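Local coordinates for porin (Rhodobacter blasticus, PDB 3PRN), which forms trimeric outer-membrane channels through which small hydrophilic solutes of up to about 0.6 kDa diffuse passively, at the interface of chains A and B. Numbering follows the deposited sequence. Chains: chain A/B, Porin.

The interface of chains A and B. Residues chain A 41, 43, 45, 47; chain B 261-262, 265.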
ATOM      1  N   THR A  41      20.551  16.996   5.895  1.00 25.89           N
ATOM      2  CA  THR A  41      20.653  18.388   6.278  1.00 25.16           C
ATOM      3  C   THR A  41      22.158  18.799   6.126  1.00 26.01           C
ATOM      4  O   THR A  41      23.023  17.949   6.179  1.00 24.09           O
ATOM      5  CB  THR A  41      20.257  18.703   7.723  1.00 24.55           C
ATOM      6  OG1 THR A  41      21.112  17.996   8.634  1.00 23.59           O
ATOM      7  CG2 THR A  41      18.790  18.259   7.987  1.00 25.58           C
ATOM      8  N   GLN A  43      23.810  20.193   8.273  1.00 29.51           N
ATOM      9  CA  GLN A  43      24.445  20.050   9.571  1.00 31.73           C
ATOM     10  C   GLN A  43      24.981  18.624   9.683  1.00 31.35           C
ATOM     11  O   GLN A  43      25.610  18.261  10.667  1.00 33.24           O
ATOM     12  CB  GLN A  43      23.403  20.300  10.672  1.00 37.46           C
ATOM     13  CG  GLN A  43      22.583  21.552  10.411  1.00 43.65           C
ATOM     14  CD  GLN A  43      23.423  22.796  10.604  1.00 50.11           C
ATOM     15  OE1 GLN A  43      24.180  22.861  11.573  1.00 52.41           O
ATOM     16  NE2 GLN A  43      23.352  23.785   9.741  1.00 52.43           N
ATOM     17  N   VAL A  45      23.036  15.876   9.970  1.00 27.73           N
ATOM     18  CA  VAL A  45      22.052  15.027  10.654  1.00 25.24           C
ATOM     19  C   VAL A  45      21.101  14.490   9.595  1.00 25.17           C
ATOM     20  O   VAL A  45      20.576  15.325   8.851  1.00 24.69           O
ATOM     21  CB  VAL A  45      21.232  15.839  11.673  1.00 24.33           C
ATOM     22  CG1 VAL A  45      20.260  14.912  12.422  1.00 24.24           C
ATOM     23  CG2 VAL A  45      22.216  16.487  12.653  1.00 26.15           C
ATOM     24  N   PHE A  47      17.552  12.437   8.719  1.00 21.82           N
ATOM     25  CA  PHE A  47      16.289  11.965   9.249  1.00 21.42           C
ATOM     26  C   PHE A  47      15.710  10.966   8.228  1.00 21.47           C
ATOM     27  O   PHE A  47      15.845  11.181   7.026  1.00 20.94           O
ATOM     28  CB  PHE A  47      15.235  13.033   9.514  1.00 21.85           C
ATOM     29  CG  PHE A  47      15.702  14.021  10.564  1.00 24.52           C
ATOM     30  CD1 PHE A  47      16.559  15.045  10.209  1.00 25.24           C
ATOM     31  CD2 PHE A  47      15.275  13.891  11.888  1.00 26.10           C
ATOM     32  CE1 PHE A  47      16.988  15.948  11.192  1.00 27.21           C
ATOM     33  CE2 PHE A  47      15.683  14.797  12.843  1.00 26.36           C
ATOM     34  CZ  PHE A  47      16.556  15.827  12.491  1.00 25.10           C
TER
ATOM     35  N   PHE B 261      15.364  23.937  11.895  1.00 27.39           N
ATOM     36  CA  PHE B 261      16.663  23.308  11.986  1.00 27.70           C
ATOM     37  C   PHE B 261      17.373  23.278  10.631  1.00 27.04           C
ATOM     38  O   PHE B 261      18.600  23.473  10.587  1.00 27.38           O
ATOM     39  CB  PHE B 261      16.512  21.928  12.602  1.00 28.19           C
ATOM     40  CG  PHE B 261      17.795  21.144  12.695  1.00 32.55           C
ATOM     41  CD1 PHE B 261      18.729  21.437  13.687  1.00 35.20           C
ATOM     42  CD2 PHE B 261      18.095  20.144  11.812  1.00 32.72           C
ATOM     43  CE1 PHE B 261      19.926  20.720  13.775  1.00 36.84           C
ATOM     44  CE2 PHE B 261      19.263  19.428  11.873  1.00 34.72           C
ATOM     45  CZ  PHE B 261      20.184  19.698  12.873  1.00 36.08           C
ATOM     46  N   ALA B 262      16.617  23.063   9.573  1.00 26.81           N
ATOM     47  CA  ALA B 262      17.208  23.018   8.223  1.00 26.99           C
ATOM     48  C   ALA B 262      16.057  23.064   7.256  1.00 27.30           C
ATOM     49  O   ALA B 262      14.891  23.027   7.734  1.00 26.56           O
ATOM     50  CB  ALA B 262      18.088  21.776   8.032  1.00 28.06           C
ATOM     51  N   VAL B 265      13.218  20.509   7.838  1.00 25.32           N
ATOM     52  CA  VAL B 265      13.248  19.901   9.192  1.00 24.51           C
ATOM     53  C   VAL B 265      12.809  20.933  10.245  1.00 26.18           C
ATOM     54  O   VAL B 265      13.460  21.990  10.397  1.00 25.41           O
ATOM     55  CB  VAL B 265      14.617  19.363   9.593  1.00 22.89           C
ATOM     56  CG1 VAL B 265      14.603  18.747  11.003  1.00 21.97           C
ATOM     57  CG2 VAL B 265      15.118  18.257   8.666  1.00 22.57           C
TER
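The turn of chain A between strands 25-39 and 46-56, with the start of the second strand, meets the end of strand 252-262 and the start of strand 265-273 of chain B, on either side of their short turn. Both belong to beta-barrels of the Gram-negative porin family, and the contact lies between two subunits of the homotrimer. B:Phe261 reaches across with the far end of its ring. Its CG stands anti to the backbone N (chi1 178°), which sends the ring out toward the chain A turn. Methyl CG2 of A:Val45 meets the ring rim, 3.8 Å from B:Phe261 CZ. A:Gln43 CG lies over one face, 3.9 Å from B:Phe261 CZ. It stands beside its own backbone N (chi1 -47°), which lays it over the ring; the amide is tilted 68° from the ring plane. A:Thr41 comes to the CE2 rim of B:Phe261 with CG2 and OG1, the side chains crossing at about a right angle. Methyl CG2 of A:Thr41 touches B:Ala262 CB at 3.6 Å and B:Val265 CG2 at 3.7 Å. Hydroxyl OG1 of A:Thr41 donates to A:Val45 O at 2.7 Å, using an in-plane lone pair of that oxygen. A:Thr41 OG1 also accepts a longer, bent bond from A:Val45 N at 3.2 Å. Together they probably hold the A:Thr41 rotation, with the methyl facing chain B. Further along, both methyls of B:Val265 lie over one face of the A:Phe47 ring, toward its CD1-CE1 side. B:Val265 CG1 lies 3.7 Å from A:Phe47 CE1, and B:Val265 CG2 sits 3.8 Å from A:Phe47 CD1.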